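Local coordinates for Non-structural protein 3 (Porcine deltacoronavirus, PDB 6LN0) that probably binds ADP-ribose through its macro domain and probably cleaves viral polyprotein through a papain-like protease domain that carries a zinc site, at residues 129-141 with 156-168. Numbering follows the deposited sequence.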
loop_
_atom_site.group_PDB
_atom_site.type_symbol
_atom_site.label_atom_id
_atom_site.label_comp_id
_atom_site.label_asym_id
_atom_site.label_seq_id
_atom_site.Cartn_x
_atom_site.Cartn_y
_atom_site.Cartn_z
ATOM N N CYS A 129 -34.844 17.629 3.017
ATOM C CA CYS A 129 -33.930 17.036 2.059
ATOM C C CYS A 129 -33.146 15.936 2.750
ATOM O O CYS A 129 -33.011 15.922 3.977
ATOM C CB CYS A 129 -32.965 18.074 1.473
ATOM S SG CYS A 129 -33.753 19.605 0.910
ATOM N N ASN A 130 -32.645 15.008 1.945
ATOM C CA ASN A 130 -31.797 13.944 2.453
ATOM C C ASN A 130 -30.602 14.546 3.189
ATOM O O ASN A 130 -29.818 15.285 2.572
ATOM C CB ASN A 130 -31.334 13.064 1.298
ATOM C CG ASN A 130 -30.891 11.696 1.752
ATOM O OD1 ASN A 130 -30.255 11.555 2.795
ATOM N ND2 ASN A 130 -31.227 10.673 0.973
ATOM N N PRO A 131 -30.419 14.268 4.483
ATOM C CA PRO A 131 -29.314 14.906 5.218
ATOM C C PRO A 131 -27.944 14.501 4.724
ATOM O O PRO A 131 -26.969 15.224 4.982
ATOM C CB PRO A 131 -29.535 14.436 6.660
ATOM C CG PRO A 131 -30.166 13.111 6.500
ATOM C CD PRO A 131 -31.086 13.241 5.297
ATOM N N VAL A 132 -27.821 13.365 4.035
ATOM C CA VAL A 132 -26.513 13.023 3.495
ATOM C C VAL A 132 -26.167 13.936 2.323
ATOM O O VAL A 132 -24.997 14.268 2.112
ATOM C CB VAL A 132 -26.450 11.527 3.122
ATOM C CG1 VAL A 132 -27.225 11.230 1.859
ATOM C CG2 VAL A 132 -24.995 11.079 2.978
ATOM N N HIS A 133 -27.164 14.395 1.572
ATOM C CA HIS A 133 -26.901 15.381 0.524
ATOM C C HIS A 133 -26.531 16.730 1.114
ATOM O O HIS A 133 -25.600 17.395 0.627
ATOM C CB HIS A 133 -28.117 15.515 -0.407
ATOM C CG HIS A 133 -28.596 14.209 -0.959
ATOM N ND1 HIS A 133 -29.676 14.115 -1.811
ATOM C CD2 HIS A 133 -28.138 12.945 -0.782
ATOM C CE1 HIS A 133 -29.871 12.849 -2.127
ATOM N NE2 HIS A 133 -28.957 12.119 -1.511
ATOM N N SER A 134 -27.261 17.156 2.154
ATOM C CA SER A 134 -26.926 18.407 2.823
ATOM C C SER A 134 -25.516 18.379 3.389
ATOM O O SER A 134 -24.731 19.310 3.167
ATOM C CB SER A 134 -27.930 18.728 3.928
ATOM O OG SER A 134 -28.959 19.563 3.423
ATOM N N LEU A 135 -25.182 17.339 4.155
ATOM C CA LEU A 135 -23.827 17.264 4.680
ATOM C C LEU A 135 -22.805 17.175 3.553
ATOM O O LEU A 135 -21.668 17.644 3.704
ATOM C CB LEU A 135 -23.694 16.084 5.635
ATOM C CG LEU A 135 -24.174 16.377 7.060
ATOM C CD1 LEU A 135 -23.613 15.372 8.019
ATOM C CD2 LEU A 135 -23.803 17.777 7.527
ATOM N N ASP A 136 -23.203 16.614 2.407
ATOM C CA ASP A 136 -22.292 16.493 1.274
ATOM C C ASP A 136 -22.186 17.807 0.509
ATOM O O ASP A 136 -21.081 18.228 0.132
ATOM C CB ASP A 136 -22.744 15.356 0.345
ATOM C CG ASP A 136 -21.790 15.137 -0.830
ATOM O OD1 ASP A 136 -20.566 14.939 -0.593
ATOM O OD2 ASP A 136 -22.281 15.173 -1.989
ATOM N N ALA A 137 -23.330 18.460 0.256
ATOM C CA ALA A 137 -23.297 19.799 -0.327
ATOM C C ALA A 137 -22.384 20.708 0.479
ATOM O O ALA A 137 -21.636 21.512 -0.086
ATOM C CB ALA A 137 -24.705 20.384 -0.403
ATOM N N PHE A 138 -22.393 20.550 1.801
ATOM C CA PHE A 138 -21.647 21.463 2.656
ATOM C C PHE A 138 -20.145 21.267 2.504
ATOM O O PHE A 138 -19.396 22.251 2.411
ATOM C CB PHE A 138 -22.069 21.283 4.111
ATOM C CG PHE A 138 -21.071 21.795 5.098
ATOM C CD1 PHE A 138 -20.938 23.154 5.325
ATOM C CD2 PHE A 138 -20.278 20.919 5.815
ATOM C CE1 PHE A 138 -20.022 23.636 6.246
ATOM C CE2 PHE A 138 -19.360 21.379 6.734
ATOM C CZ PHE A 138 -19.227 22.746 6.953
ATOM N N ARG A 139 -19.676 20.009 2.482
ATOM C CA ARG A 139 -18.243 19.801 2.294
ATOM C C ARG A 139 -17.806 20.223 0.893
ATOM O O ARG A 139 -16.703 20.749 0.726
ATOM C CB ARG A 139 -17.859 18.350 2.589
ATOM C CG ARG A 139 -18.893 17.316 2.172
ATOM C CD ARG A 139 -18.558 15.917 2.720
ATOM N NE ARG A 139 -17.117 15.676 2.740
ATOM C CZ ARG A 139 -16.430 15.145 1.735
ATOM N NH1 ARG A 139 -17.050 14.783 0.611
ATOM N NH2 ARG A 139 -15.118 14.981 1.862
ATOM N N LYS A 140 -18.673 20.067 -0.108
ATOM C CA LYS A 140 -18.354 20.585 -1.438
ATOM C C LYS A 140 -18.222 22.112 -1.445
ATOM O O LYS A 140 -17.488 22.666 -2.273
ATOM C CB LYS A 140 -19.425 20.146 -2.445
ATOM C CG LYS A 140 -19.244 18.732 -3.008
ATOM C CD LYS A 140 -20.400 18.367 -3.937
ATOM C CE LYS A 140 -20.323 16.918 -4.396
ATOM N NZ LYS A 140 -21.691 16.374 -4.678
ATOM N N ALA A 141 -18.923 22.811 -0.545
ATOM C CA ALA A 141 -18.910 24.269 -0.550
ATOM C C ALA A 141 -17.971 24.870 0.480
ATOM O O ALA A 141 -17.537 26.022 0.306
ATOM C CB ALA A 141 -20.321 24.819 -0.318
ATOM N N LYS A 156 -28.580 12.816 16.009
ATOM C CA LYS A 156 -27.749 11.790 16.640
ATOM C C LYS A 156 -27.360 10.637 15.705
ATOM O O LYS A 156 -26.481 9.837 16.046
ATOM C CB LYS A 156 -28.454 11.247 17.892
ATOM C CG LYS A 156 -28.354 12.161 19.127
ATOM C CD LYS A 156 -29.497 11.936 20.140
ATOM C CE LYS A 156 -30.694 12.851 19.884
ATOM N NZ LYS A 156 -31.996 12.171 20.155
ATOM N N ASN A 157 -28.020 10.520 14.544
ATOM C CA ASN A 157 -27.559 9.662 13.454
ATOM C C ASN A 157 -26.680 10.409 12.475
ATOM O O ASN A 157 -25.936 9.779 11.710
ATOM C CB ASN A 157 -28.740 9.074 12.670
ATOM C CG ASN A 157 -29.447 7.972 13.423
ATOM O OD1 ASN A 157 -28.943 7.461 14.433
ATOM N ND2 ASN A 157 -30.629 7.597 12.937
ATOM N N HIS A 158 -26.764 11.736 12.485
ATOM C CA HIS A 158 -25.998 12.555 11.571
ATOM C C HIS A 158 -24.522 12.599 11.932
ATOM O O HIS A 158 -23.707 12.956 11.074
ATOM C CB HIS A 158 -26.596 13.955 11.542
ATOM C CG HIS A 158 -27.955 14.001 10.917
ATOM N ND1 HIS A 158 -28.887 14.964 11.231
ATOM C CD2 HIS A 158 -28.535 13.206 9.983
ATOM C CE1 HIS A 158 -29.982 14.766 10.514
ATOM N NE2 HIS A 158 -29.796 13.701 9.754
ATOM N N LEU A 159 -24.137 12.245 13.165
ATOM C CA LEU A 159 -22.700 12.195 13.420
ATOM C C LEU A 159 -22.052 11.059 12.642
ATOM O O LEU A 159 -20.864 11.143 12.298
ATOM C CB LEU A 159 -22.399 12.124 14.933
ATOM C CG LEU A 159 -21.026 12.767 15.276
ATOM C CD1 LEU A 159 -20.938 13.275 16.720
ATOM C CD2 LEU A 159 -19.786 11.876 14.976
ATOM N N GLN A 160 -22.816 10.010 12.338
ATOM C CA GLN A 160 -22.305 8.945 11.478
ATOM C C GLN A 160 -22.318 9.356 10.010
ATOM O O GLN A 160 -21.310 9.197 9.302
ATOM C CB GLN A 160 -23.108 7.648 11.646
ATOM C CG GLN A 160 -22.755 6.869 12.891
ATOM C CD GLN A 160 -23.950 6.694 13.797
ATOM O OE1 GLN A 160 -25.019 6.256 13.353
ATOM N NE2 GLN A 160 -23.786 7.032 15.069
ATOM N N VAL A 161 -23.463 9.854 9.527
ATOM C CA VAL A 161 -23.555 10.321 8.145
ATOM C C VAL A 161 -22.410 11.277 7.844
ATOM O O VAL A 161 -21.842 11.272 6.742
ATOM C CB VAL A 161 -24.929 10.968 7.891
ATOM C CG1 VAL A 161 -25.019 11.523 6.489
ATOM C CG2 VAL A 161 -26.030 9.957 8.136
ATOM N N TRP A 162 -22.019 12.077 8.840
ATOM C CA TRP A 162 -20.884 12.977 8.670
ATOM C C TRP A 162 -19.582 12.193 8.597
ATOM O O TRP A 162 -18.788 12.378 7.673
ATOM C CB TRP A 162 -20.843 13.998 9.816
ATOM C CG TRP A 162 -19.698 14.976 9.762
ATOM C CD1 TRP A 162 -18.756 15.186 10.727
ATOM C CD2 TRP A 162 -19.391 15.886 8.697
ATOM N NE1 TRP A 162 -17.866 16.158 10.322
ATOM C CE2 TRP A 162 -18.239 16.605 9.080
ATOM C CE3 TRP A 162 -19.966 16.149 7.451
ATOM C CZ2 TRP A 162 -17.653 17.570 8.258
ATOM C CZ3 TRP A 162 -19.391 17.114 6.638
ATOM C CH2 TRP A 162 -18.247 17.812 7.043
ATOM N N ASP A 163 -19.356 11.309 9.566
ATOM C CA ASP A 163 -18.118 10.543 9.617
ATOM C C ASP A 163 -17.905 9.715 8.348
ATOM O O ASP A 163 -16.780 9.617 7.846
ATOM C CB ASP A 163 -18.132 9.648 10.853
ATOM C CG ASP A 163 -16.752 9.189 11.250
ATOM O OD1 ASP A 163 -15.767 9.691 10.664
ATOM O OD2 ASP A 163 -16.651 8.324 12.150
ATOM N N ALA A 164 -18.975 9.126 7.803
ATOM C CA ALA A 164 -18.847 8.329 6.585
ATOM C C ALA A 164 -18.454 9.192 5.391
ATOM O O ALA A 164 -17.570 8.818 4.611
ATOM C CB ALA A 164 -20.157 7.593 6.301
ATOM N N LEU A 165 -19.092 10.354 5.240
ATOM C CA LEU A 165 -18.828 11.238 4.113
ATOM C C LEU A 165 -17.400 11.767 4.090
ATOM O O LEU A 165 -16.968 12.277 3.052
ATOM C CB LEU A 165 -19.814 12.406 4.134
ATOM C CG LEU A 165 -21.131 12.122 3.415
ATOM C CD1 LEU A 165 -22.165 13.178 3.770
ATOM C CD2 LEU A 165 -20.911 12.066 1.919
ATOM N N ASN A 166 -16.662 11.667 5.194
ATOM C CA ASN A 166 -15.264 12.076 5.240
ATOM C C ASN A 166 -14.323 10.882 5.363
ATOM O O ASN A 166 -13.192 11.025 5.843
ATOM C CB ASN A 166 -15.045 13.065 6.383
ATOM C CG ASN A 166 -16.088 14.167 6.387
ATOM O OD1 ASN A 166 -16.864 14.304 7.333
ATOM N ND2 ASN A 166 -16.139 14.935 5.298
ATOM N N ARG A 167 -14.773 9.708 4.934
ATOM C CA ARG A 167 -13.949 8.518 4.916
ATOM C C ARG A 167 -14.063 7.851 3.557
ATOM O O ARG A 167 -15.119 7.883 2.917
ATOM C CB ARG A 167 -14.353 7.562 6.032
ATOM C CG ARG A 167 -14.048 8.132 7.405
ATOM C CD ARG A 167 -14.649 7.294 8.501
ATOM N NE ARG A 167 -13.619 6.492 9.148
ATOM C CZ ARG A 167 -13.292 6.587 10.433
ATOM N NH1 ARG A 167 -13.923 7.453 11.225
ATOM N NH2 ARG A 167 -12.333 5.812 10.925
ATOM N N THR A 168 -12.953 7.274 3.116
ATOM C CA THR A 168 -12.871 6.571 1.846
ATOM C C THR A 168 -12.674 5.082 2.113
ATOM O O THR A 168 -11.942 4.691 3.030
ATOM C CB THR A 168 -11.732 7.134 0.982
ATOM O OG1 THR A 168 -10.596 7.426 1.806
ATOM C CG2 THR A 168 -12.170 8.430 0.288
#
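Leu135 and Leu165 interlock across helices 131-141 and 158-165, each a knob in a hole of the other helix. Leu135 drops among His158, Val161, Trp162 and Leu165, where its CD1 comes 3.6 Å from CB of Trp162. Leu165 answers among Val132, Leu135, Asp136 and Arg139: its CD1 lies 3.6 Å from CG2 of Val132, while CD2 points to the Asp136 side chain. The axes cross at -47° and approach to 9.7 Å. Val132 turns CG2 anti to its nitrogen, and that branch also meets CG1 of Val161 at 3.5 Å. Near the start of both helices, CB and CG of Pro131 rest against NE2 of His158, whose ND1 is hydrogen-bonded to Thr153 OG1.

Trp162 swings its indole back toward helix 131-141, with CG opposite the backbone nitrogen (chi1 179°). CH2 then reaches the edge of the Phe138 ring, 3.7 Å from CE2, with the ring planes inclined at 48°. Both aromatics continue onto Val14 of strand 10-17. At the solvent side, Arg139 bends at chi3 and lays its guanidinium over Leu165 O, which sits 3.2 Å from CZ above the plane rather than in line with an N-H. Asp136 meets that guanidinium at its edge in a long salt bridge and pairs more closely with Lys140, OD2 to NZ 3.0 Å.

Helix 158-165 is thus fitted to helix 131-141 on the macro-domain sheet chiefly by interlocked leucines and an aromatic pair; the charges of Asp136, Arg139 and Lys140 gather toward solvent, and Arg139 offers Leu165 O a face without a clear hydrogen bond.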